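Local coordinates for protein Protease/Reverse transcriptase/ribonuclease H (Eastern chimpanzee simian foamy virus, PDB 7KSF) that probably cleaves viral polyproteins as an aspartic protease, copies RNA or DNA templates into DNA as a reverse transcriptase, and degrades RNA in hybrids as a ribonuclease H, at residues A[128-133]-A[329-334]; A[133-138]-A[339-344]; A[251-256]-A[280-285]. The protein carries 1 engineered substitution. All coordinates share one frame; numbering follows the deposited sequence.

Contact 1. Residues A[128-133]-A[329-334]; sequences VKYDNL and VFQILL
Tyr130 and Leu133, in the turn that follows helix 117-129, pack against Phe330, Gln331 and Leu334 of helix 319-336, the helix of the polymerase palm that links strand 311-316 to strand 340-341. Tyr130 is the first residue to leave helical backbone angles, and its ring has an aliphatic carbon over each face. Phe330 CB sits over the centre of one face in a CH-pi contact, 4.0 Å from the ring centroid, while CG of neighbouring Lys129 covers the opposite face nearer the rim. Leu334 CD2 meets the edge in the ring plane, 3.9 Å from Tyr130 CD2. The two aromatic rings themselves meet only obliquely, with planes 57° apart. At the far end of the tyrosine, Gln331 NE2 donates to Tyr130 OH over 2.9 Å; the N-H...O angle is 145° and the hydroxyl is tilted slightly from the amide plane. The extended Gln331 chain lays CG beside the same ring, 3.6 Å from Tyr130 CE2. Leu133 touches the helix with both its methyl groups. Its CG is anti to the backbone N (chi1 -178°), directed at the helix; of the methyls, CD2 lies 3.4 Å from Phe330 CD1 and CD1 lies 3.6 Å from Leu333 CB. Leu334 CD1 lies against the turn, 3.8 Å from Asn132 CB. On one flank a salt bridge from Lys129 to Glu327 adds a second polar tie to the same helix. The arrangement is apolar packing with one side-chain hydrogen bond, joining the turn after helix 117-129 to a helix of the reverse transcriptase palm.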
loop_
_atom_site.group_PDB
_atom_site.type_symbol
_atom_site.label_atom_id
_atom_site.label_comp_id
_atom_site.label_asym_id
_atom_site.label_seq_id
_atom_site.Cartn_x
_atom_site.Cartn_y
_atom_site.Cartn_z
ATOM N N VAL A 128 -10.192 22.705 -4.529
ATOM C CA VAL A 128 -10.070 23.815 -5.469
ATOM C C VAL A 128 -9.127 24.890 -4.948
ATOM O O VAL A 128 -8.297 25.412 -5.694
ATOM C CB VAL A 128 -11.465 24.392 -5.778
ATOM C CG1 VAL A 128 -11.369 25.454 -6.859
ATOM C CG2 VAL A 128 -12.420 23.280 -6.192
ATOM N N LYS A 129 -9.248 25.245 -3.666
ATOM C CA LYS A 129 -8.391 26.285 -3.100
ATOM C C LYS A 129 -6.919 25.893 -3.179
ATOM O O LYS A 129 -6.054 26.743 -3.425
ATOM C CB LYS A 129 -8.794 26.570 -1.652
ATOM C CG LYS A 129 -7.970 27.671 -0.994
ATOM C CD LYS A 129 -8.382 27.916 0.451
ATOM C CE LYS A 129 -7.547 29.030 1.078
ATOM N NZ LYS A 129 -7.903 29.302 2.503
ATOM N N TYR A 130 -6.616 24.614 -2.976
ATOM C CA TYR A 130 -5.249 24.131 -3.114
ATOM C C TYR A 130 -5.140 23.205 -4.317
ATOM O O TYR A 130 -4.636 22.081 -4.212
ATOM C CB TYR A 130 -4.802 23.443 -1.824
ATOM C CG TYR A 130 -4.935 24.334 -0.613
ATOM C CD1 TYR A 130 -6.016 24.207 0.248
ATOM C CD2 TYR A 130 -3.996 25.317 -0.345
ATOM C CE1 TYR A 130 -6.145 25.029 1.350
ATOM C CE2 TYR A 130 -4.120 26.142 0.756
ATOM C CZ TYR A 130 -5.196 25.990 1.599
ATOM O OH TYR A 130 -5.321 26.810 2.692
ATOM N N ASP A 131 -5.613 23.677 -5.470
ATOM C CA ASP A 131 -5.522 22.877 -6.686
ATOM C C ASP A 131 -4.078 22.744 -7.148
ATOM O O ASP A 131 -3.684 21.697 -7.671
ATOM C CB ASP A 131 -6.386 23.489 -7.789
ATOM C CG ASP A 131 -6.458 22.612 -9.026
ATOM O OD1 ASP A 131 -6.787 21.413 -8.900
ATOM O OD2 ASP A 131 -6.184 23.123 -10.133
ATOM N N ASN A 132 -3.273 23.791 -6.958
ATOM C CA ASN A 132 -1.868 23.758 -7.343
ATOM C C ASN A 132 -1.051 22.800 -6.492
ATOM O O ASN A 132 0.093 22.499 -6.849
ATOM C CB ASN A 132 -1.267 25.162 -7.257
ATOM C CG ASN A 132 -2.102 26.195 -7.982
ATOM O OD1 ASN A 132 -2.838 25.868 -8.915
ATOM N ND2 ASN A 132 -1.995 27.449 -7.560
ATOM N N LEU A 133 -1.604 22.320 -5.380
ATOM C CA LEU A 133 -0.891 21.371 -4.534
ATOM C C LEU A 133 -0.956 19.956 -5.098
ATOM O O LEU A 133 0.039 19.222 -5.043
ATOM C CB LEU A 133 -1.467 21.399 -3.119
ATOM C CG LEU A 133 -0.791 20.477 -2.111
ATOM C CD1 LEU A 133 0.659 20.876 -1.935
ATOM C CD2 LEU A 133 -1.526 20.507 -0.785
ATOM N N VAL A 329 -1.730 21.856 6.840
ATOM C CA VAL A 329 -0.778 20.984 6.161
ATOM C C VAL A 329 -0.647 21.375 4.695
ATOM O O VAL A 329 0.462 21.437 4.151
ATOM C CB VAL A 329 -1.204 19.514 6.318
ATOM C CG1 VAL A 329 -0.323 18.604 5.472
ATOM C CG2 VAL A 329 -1.153 19.098 7.775
ATOM N N PHE A 330 -1.774 21.646 4.035
ATOM C CA PHE A 330 -1.741 21.935 2.605
ATOM C C PHE A 330 -0.985 23.219 2.312
ATOM O O PHE A 330 -0.211 23.285 1.348
ATOM C CB PHE A 330 -3.162 22.013 2.046
ATOM C CG PHE A 330 -3.880 20.699 2.033
ATOM C CD1 PHE A 330 -3.173 19.511 2.046
ATOM C CD2 PHE A 330 -5.261 20.654 2.007
ATOM C CE1 PHE A 330 -3.831 18.299 2.037
ATOM C CE2 PHE A 330 -5.923 19.447 1.999
ATOM C CZ PHE A 330 -5.208 18.266 2.012
ATOM N N GLN A 331 -1.191 24.258 3.127
ATOM C CA GLN A 331 -0.487 25.514 2.901
ATOM C C GLN A 331 1.019 25.317 2.988
ATOM O O GLN A 331 1.773 25.836 2.157
ATOM C CB GLN A 331 -0.950 26.567 3.906
ATOM C CG GLN A 331 -2.401 26.979 3.755
ATOM C CD GLN A 331 -2.843 27.951 4.830
ATOM O OE1 GLN A 331 -2.125 28.179 5.803
ATOM N NE2 GLN A 331 -4.026 28.529 4.659
ATOM N N ILE A 332 1.475 24.554 3.982
ATOM C CA ILE A 332 2.904 24.275 4.119
ATOM C C ILE A 332 3.433 23.589 2.865
ATOM O O ILE A 332 4.403 24.043 2.249
ATOM C CB ILE A 332 3.170 23.427 5.374
ATOM C CG1 ILE A 332 2.793 24.202 6.640
ATOM C CG2 ILE A 332 4.629 22.996 5.424
ATOM C CD1 ILE A 332 2.993 23.419 7.918
ATOM N N LEU A 333 2.787 22.491 2.464
ATOM C CA LEU A 333 3.273 21.735 1.314
ATOM C C LEU A 333 3.190 22.558 0.035
ATOM O O LEU A 333 4.053 22.438 -0.842
ATOM C CB LEU A 333 2.482 20.437 1.168
ATOM C CG LEU A 333 2.485 19.538 2.404
ATOM C CD1 LEU A 333 1.636 18.299 2.176
ATOM C CD2 LEU A 333 3.908 19.157 2.790
ATOM N N LEU A 334 2.165 23.403 -0.086
ATOM C CA LEU A 334 2.068 24.269 -1.255
ATOM C C LEU A 334 3.085 25.399 -1.190
ATOM O O LEU A 334 3.681 25.762 -2.209
ATOM C CB LEU A 334 0.654 24.831 -1.382
ATOM C CG LEU A 334 0.381 25.647 -2.646
ATOM C CD1 LEU A 334 0.437 24.754 -3.876
ATOM C CD2 LEU A 334 -0.962 26.341 -2.539
#

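Contact 2. Residues A[133-138]-A[339-344]; sequences LWQHWE and VVSLKK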
loop_
_atom_site.group_PDB
_atom_site.type_symbol
_atom_site.label_atom_id
_atom_site.label_comp_id
_atom_site.label_asym_id
_atom_site.label_seq_id
_atom_site.Cartn_x
_atom_site.Cartn_y
_atom_site.Cartn_z
ATOM N N LEU A 133 -1.604 22.320 -5.380
ATOM C CA LEU A 133 -0.891 21.371 -4.534
ATOM C C LEU A 133 -0.956 19.956 -5.098
ATOM O O LEU A 133 0.039 19.222 -5.043
ATOM C CB LEU A 133 -1.467 21.399 -3.119
ATOM C CG LEU A 133 -0.791 20.477 -2.111
ATOM C CD1 LEU A 133 0.659 20.876 -1.935
ATOM C CD2 LEU A 133 -1.526 20.507 -0.785
ATOM N N TRP A 134 -2.102 19.558 -5.636
ATOM C CA TRP A 134 -2.258 18.211 -6.157
ATOM C C TRP A 134 -1.425 18.024 -7.420
ATOM O O TRP A 134 -1.092 18.986 -8.120
ATOM C CB TRP A 134 -3.730 17.923 -6.454
ATOM C CG TRP A 134 -4.670 18.603 -5.506
ATOM C CD1 TRP A 134 -5.609 19.539 -5.817
ATOM C CD2 TRP A 134 -4.749 18.412 -4.089
ATOM N NE1 TRP A 134 -6.278 19.940 -4.683
ATOM C CE2 TRP A 134 -5.765 19.260 -3.609
ATOM C CE3 TRP A 134 -4.062 17.603 -3.180
ATOM C CZ2 TRP A 134 -6.110 19.322 -2.260
ATOM C CZ3 TRP A 134 -4.405 17.665 -1.846
ATOM C CH2 TRP A 134 -5.422 18.519 -1.396
ATOM N N GLN A 135 -1.085 16.770 -7.707
ATOM C CA GLN A 135 -0.349 16.454 -8.921
ATOM C C GLN A 135 -1.325 16.383 -10.088
ATOM O O GLN A 135 -2.269 15.585 -10.068
ATOM C CB GLN A 135 0.409 15.138 -8.780
ATOM C CG GLN A 135 1.443 14.928 -9.870
ATOM C CD GLN A 135 1.755 13.469 -10.116
ATOM O OE1 GLN A 135 1.265 12.587 -9.411
ATOM N NE2 GLN A 135 2.571 13.204 -11.128
ATOM N N HIS A 136 -1.102 17.221 -11.097
ATOM C CA HIS A 136 -1.932 17.236 -12.294
ATOM C C HIS A 136 -1.322 16.461 -13.451
ATOM O O HIS A 136 -2.041 15.751 -14.159
ATOM C CB HIS A 136 -2.191 18.680 -12.730
ATOM C CG HIS A 136 -2.876 19.511 -11.693
ATOM N ND1 HIS A 136 -4.228 19.774 -11.728
ATOM C CD2 HIS A 136 -2.399 20.132 -10.588
ATOM C CE1 HIS A 136 -4.553 20.526 -10.692
ATOM N NE2 HIS A 136 -3.463 20.758 -9.985
ATOM N N TRP A 137 -0.014 16.580 -13.663
ATOM C CA TRP A 137 0.661 15.886 -14.749
ATOM C C TRP A 137 1.405 14.675 -14.208
ATOM O O TRP A 137 1.878 14.684 -13.067
ATOM C CB TRP A 137 1.641 16.810 -15.471
ATOM C CG TRP A 137 1.020 18.068 -15.975
ATOM C CD1 TRP A 137 0.957 19.266 -15.329
ATOM C CD2 TRP A 137 0.366 18.253 -17.231
ATOM N NE1 TRP A 137 0.304 20.189 -16.106
ATOM C CE2 TRP A 137 -0.072 19.589 -17.280
ATOM C CE3 TRP A 137 0.105 17.415 -18.319
ATOM C CZ2 TRP A 137 -0.753 20.111 -18.377
ATOM C CZ3 TRP A 137 -0.569 17.934 -19.403
ATOM C CH2 TRP A 137 -0.992 19.265 -19.426
ATOM N N GLU A 138 1.501 13.632 -15.026
ATOM C CA GLU A 138 2.365 12.515 -14.679
ATOM C C GLU A 138 3.819 12.973 -14.685
ATOM O O GLU A 138 4.219 13.806 -15.505
ATOM C CB GLU A 138 2.169 11.355 -15.654
ATOM C CG GLU A 138 0.803 10.685 -15.572
ATOM C CD GLU A 138 0.764 9.357 -16.309
ATOM O OE1 GLU A 138 1.824 8.915 -16.794
ATOM O OE2 GLU A 138 -0.329 8.756 -16.401
ATOM N N VAL A 339 4.337 18.459 -3.876
ATOM C CA VAL A 339 3.249 18.046 -4.751
ATOM C C VAL A 339 2.651 16.766 -4.188
ATOM O O VAL A 339 3.380 15.806 -3.913
ATOM C CB VAL A 339 3.737 17.829 -6.195
ATOM C CG1 VAL A 339 2.641 17.221 -7.029
ATOM C CG2 VAL A 339 4.202 19.141 -6.799
ATOM N N VAL A 340 1.328 16.760 -4.005
ATOM C CA VAL A 340 0.602 15.635 -3.425
ATOM C C VAL A 340 -0.064 14.846 -4.542
ATOM O O VAL A 340 -0.667 15.423 -5.456
ATOM C CB VAL A 340 -0.443 16.118 -2.401
ATOM C CG1 VAL A 340 -1.174 14.939 -1.776
ATOM C CG2 VAL A 340 0.212 16.971 -1.331
ATOM N N SER A 341 0.040 13.521 -4.470
ATOM C CA SER A 341 -0.609 12.624 -5.419
ATOM C C SER A 341 -1.890 12.097 -4.789
ATOM O O SER A 341 -1.847 11.361 -3.799
ATOM C CB SER A 341 0.321 11.475 -5.804
ATOM O OG SER A 341 -0.371 10.489 -6.554
ATOM N N LEU A 342 -3.032 12.478 -5.355
ATOM C CA LEU A 342 -4.315 11.976 -4.876
ATOM C C LEU A 342 -4.642 10.593 -5.418
ATOM O O LEU A 342 -5.735 10.080 -5.150
ATOM C CB LEU A 342 -5.428 12.959 -5.241
ATOM C CG LEU A 342 -5.221 14.354 -4.650
ATOM C CD1 LEU A 342 -6.292 15.309 -5.139
ATOM C CD2 LEU A 342 -5.206 14.293 -3.132
ATOM N N LYS A 343 -3.723 9.981 -6.168
ATOM C CA LYS A 343 -3.943 8.627 -6.664
ATOM C C LYS A 343 -3.952 7.625 -5.517
ATOM O O LYS A 343 -4.806 6.732 -5.462
ATOM C CB LYS A 343 -2.865 8.268 -7.685
ATOM C CG LYS A 343 -2.945 6.844 -8.202
ATOM C CD LYS A 343 -1.826 6.561 -9.190
ATOM C CE LYS A 343 -1.978 5.189 -9.824
ATOM N NZ LYS A 343 -3.281 5.052 -10.531
ATOM N N LYS A 344 -3.007 7.760 -4.588
ATOM C CA LYS A 344 -2.885 6.846 -3.461
ATOM C C LYS A 344 -3.128 7.529 -2.121
ATOM O O LYS A 344 -2.950 6.896 -1.074
ATOM C CB LYS A 344 -1.507 6.178 -3.472
ATOM C CG LYS A 344 -1.190 5.424 -4.758
ATOM C CD LYS A 344 -2.163 4.273 -4.986
ATOM C CE LYS A 344 -1.803 3.476 -6.231
ATOM N NZ LYS A 344 -2.693 2.293 -6.417
#
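Leu342 CG stands anti to its carbonyl carbon (chi1 -59°), which sets CG beside the indole of Trp134, and both methyls lie against it; Trp134 CG in turn lies beside its own backbone N (chi1 -34°). This packing accompanies a single parallel beta bridge, Trp134 with Val340, through which the segment 133-138 joins strand 340-341 of the reverse transcriptase palm sheet. Leu342 CD1 rests over one indole face toward its rim, 3.6 Å from Trp134 CD2, and Leu342 CD2 reaches Trp134 CE3 at 3.5 Å. Val340 CB approaches the same CE3 obliquely, and Val340 CG2 touches Leu133 CG at 3.7 Å, so Val340 touches both Leu133 and the indole. Two backbone bonds make that bridge: Val340 N donates to Leu133 O over 3.0 Å, and Gln135 N donates to Val340 O over 2.7 Å. Val340 thus uses both its N-H and its carbonyl on this neighbour, while Val339 and Ser341 bond to Ala250 and Asp248 on the other side, so strand 340-341 is flanked by strand 243-249 and by the segment 133-138. The CA hydrogens of Val339 and Trp134 lean toward the same two carbonyl oxygens. Helix 102-112 lies beyond, with Leu102 and Ile109 against Leu342. The polar end of the indole is held elsewhere in the chain, NE1 bonding to Phe127 O. Across the bridge from the indole, Gln135 and Val339 side chains cross at about a right angle, with Val339 CG1 3.5 Å from Gln135 CB.

Contact 3. Residues A[251-256]-A[280-285]; sequences NGFWAH and LPQGFL
The Phe253 ring has Asn251 C over one face and Gln282 CA over the other, both toward the rim, with Trp254 CD1 at its edge. The indole of Trp254 carries Asn251 ND2 and Phe253 CE1 over one face, and Leu280 O meets its edge in plane, 3.2 Å from Trp254 CD1. These groups join the turn after strand 243-249, the motif A strand of the polymerase palm, to the Leu-Pro-Gln-Gly signature of reverse transcriptases. By sequence, Phe253 and Gln282 match positions that line the nucleotide pocket in related enzymes, so this contact probably forms part of that pocket's wall. Gln282 CG sits in the crowded position between backbone N and carbonyl carbon (chi1 53°); beyond it the chain is extended and its amide stands near both rings. Gln282 CB lies 3.4 Å from Phe253 CE1, and Gln282 OE1 lies 3.4 Å from Phe253 CZ. The amide also comes beside Trp254, with Gln282 NE2 3.7 Å from Trp254 CZ2, and Gln282 OE1 is 2.8 Å from Asn251 ND2. Gly283, with positive phi, takes the third position of the type II turn from Pro281 to Phe284. The Trp277 ring also meets that of Trp254, their planes about 25° apart. Nearer the backbone, side-chain carbons meet: Leu280 CB lies 3.9 Å from Phe253 CB, and Leu280 CD1 lies 3.5 Å from His256 CB. The two backbones are tied where Leu280 N donates to His256 O over 2.8 Å.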
loop_
_atom_site.group_PDB
_atom_site.type_symbol
_atom_site.label_atom_id
_atom_site.label_comp_id
_atom_site.label_asym_id
_atom_site.label_seq_id
_atom_site.Cartn_x
_atom_site.Cartn_y
_atom_site.Cartn_z
ATOM N N ASN A 251 7.239 11.688 -5.346
ATOM C CA ASN A 251 8.692 11.509 -5.308
ATOM C C ASN A 251 9.495 12.717 -4.808
ATOM O O ASN A 251 10.278 13.331 -5.530
ATOM C CB ASN A 251 9.218 11.055 -6.675
ATOM C CG ASN A 251 9.045 9.562 -6.902
ATOM O OD1 ASN A 251 8.203 8.920 -6.273
ATOM N ND2 ASN A 251 9.851 9.004 -7.798
ATOM N N GLY A 252 9.272 13.029 -3.530
ATOM C CA GLY A 252 9.703 14.305 -2.978
ATOM C C GLY A 252 11.186 14.564 -3.148
ATOM O O GLY A 252 11.610 15.711 -3.302
ATOM N N PHE A 253 11.996 13.503 -3.126
ATOM C CA PHE A 253 13.424 13.676 -3.359
ATOM C C PHE A 253 13.710 14.313 -4.714
ATOM O O PHE A 253 14.783 14.894 -4.896
ATOM C CB PHE A 253 14.146 12.333 -3.236
ATOM C CG PHE A 253 13.322 11.162 -3.670
ATOM C CD1 PHE A 253 13.017 10.977 -5.004
ATOM C CD2 PHE A 253 12.858 10.245 -2.741
ATOM C CE1 PHE A 253 12.256 9.900 -5.409
ATOM C CE2 PHE A 253 12.097 9.166 -3.141
ATOM C CZ PHE A 253 11.794 8.993 -4.477
ATOM N N TRP A 254 12.771 14.240 -5.659
ATOM C CA TRP A 254 12.923 14.986 -6.901
ATOM C C TRP A 254 12.672 16.479 -6.723
ATOM O O TRP A 254 12.836 17.234 -7.686
ATOM C CB TRP A 254 11.988 14.433 -7.976
ATOM C CG TRP A 254 12.393 13.085 -8.489
ATOM C CD1 TRP A 254 13.589 12.459 -8.288
ATOM C CD2 TRP A 254 11.603 12.191 -9.284
ATOM N NE1 TRP A 254 13.593 11.233 -8.906
ATOM C CE2 TRP A 254 12.385 11.045 -9.525
ATOM C CE3 TRP A 254 10.311 12.250 -9.815
ATOM C CZ2 TRP A 254 11.918 9.966 -10.275
ATOM C CZ3 TRP A 254 9.849 11.181 -10.557
ATOM C CH2 TRP A 254 10.650 10.053 -10.781
ATOM N N ALA A 255 12.283 16.929 -5.532
ATOM C CA ALA A 255 12.087 18.357 -5.310
ATOM C C ALA A 255 13.318 19.036 -4.726
ATOM O O ALA A 255 13.489 20.245 -4.911
ATOM C CB ALA A 255 10.888 18.595 -4.386
ATOM N N HIS A 256 14.174 18.288 -4.036
ATOM C CA HIS A 256 15.372 18.851 -3.425
ATOM C C HIS A 256 16.496 18.906 -4.446
ATOM O O HIS A 256 16.955 17.848 -4.899
ATOM C CB HIS A 256 15.804 18.024 -2.230
ATOM C CG HIS A 256 14.920 18.189 -1.034
ATOM N ND1 HIS A 256 13.593 17.815 -1.034
ATOM C CD2 HIS A 256 15.173 18.678 0.205
ATOM C CE1 HIS A 256 13.067 18.072 0.152
ATOM N NE2 HIS A 256 14.007 18.594 0.921
ATOM N N LEU A 280 17.651 15.352 -5.975
ATOM C CA LEU A 280 17.994 14.093 -5.329
ATOM C C LEU A 280 17.352 12.935 -6.088
ATOM O O LEU A 280 16.175 13.011 -6.457
ATOM C CB LEU A 280 17.525 14.079 -3.873
ATOM C CG LEU A 280 18.149 15.047 -2.867
ATOM C CD1 LEU A 280 17.391 14.962 -1.557
ATOM C CD2 LEU A 280 19.620 14.736 -2.650
ATOM N N PRO A 281 18.092 11.858 -6.349
ATOM C CA PRO A 281 17.503 10.702 -7.031
ATOM C C PRO A 281 17.087 9.596 -6.072
ATOM O O PRO A 281 17.617 9.487 -4.962
ATOM C CB PRO A 281 18.630 10.244 -7.962
ATOM C CG PRO A 281 19.918 10.791 -7.328
ATOM C CD PRO A 281 19.547 11.713 -6.193
ATOM N N GLN A 282 16.125 8.779 -6.489
ATOM C CA GLN A 282 15.672 7.658 -5.679
ATOM C C GLN A 282 16.651 6.498 -5.788
ATOM O O GLN A 282 17.247 6.262 -6.843
ATOM C CB GLN A 282 14.274 7.214 -6.110
ATOM C CG GLN A 282 14.142 6.917 -7.593
ATOM C CD GLN A 282 12.696 6.782 -8.032
ATOM O OE1 GLN A 282 11.773 6.978 -7.241
ATOM N NE2 GLN A 282 12.491 6.450 -9.301
ATOM N N GLY A 283 16.886 5.761 -4.756
ATOM C CA GLY A 283 17.890 4.726 -4.663
ATOM C C GLY A 283 19.241 5.203 -4.176
ATOM O O GLY A 283 20.132 4.372 -3.957
ATOM N N PHE A 284 19.423 6.512 -4.009
ATOM C CA PHE A 284 20.649 7.080 -3.469
ATOM C C PHE A 284 20.722 6.842 -1.961
ATOM O O PHE A 284 19.718 6.556 -1.303
ATOM C CB PHE A 284 20.726 8.577 -3.784
ATOM C CG PHE A 284 21.992 9.240 -3.314
ATOM C CD1 PHE A 284 21.986 10.067 -2.200
ATOM C CD2 PHE A 284 23.187 9.036 -3.980
ATOM C CE1 PHE A 284 23.148 10.676 -1.765
ATOM C CE2 PHE A 284 24.354 9.643 -3.551
ATOM C CZ PHE A 284 24.334 10.467 -2.442
ATOM N N LEU A 285 21.934 6.967 -1.417
ATOM C CA LEU A 285 22.162 6.613 -0.021
ATOM C C LEU A 285 21.493 7.603 0.930
ATOM O O LEU A 285 20.792 7.201 1.863
ATOM C CB LEU A 285 23.662 6.529 0.260
ATOM C CG LEU A 285 24.055 5.962 1.624
ATOM C CD1 LEU A 285 23.456 4.575 1.824
ATOM C CD2 LEU A 285 25.565 5.923 1.785
#

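In the fold
Along the chain, segments 128-133 and 133-138 come first, then both halves of contact 3, then 329-334 and 339-344. Contacts 1 and 2 therefore cross, and contact 3 nests inside both loops. Contacts 1 and 2 share Leu133, and their centres lie 11 Å apart; the rings of Phe330 and Trp134 meet edge-to-face between them. Together they lay one continuous run of chain across helix 319-336 and strand 340-341. Contact 3 touches neither, its centre being 17 Å from that of contact 2 and 21 Å from that of contact 1, yet strand 243-249 leads into it and pairs with 340-341. All three thus converge on the polymerase palm.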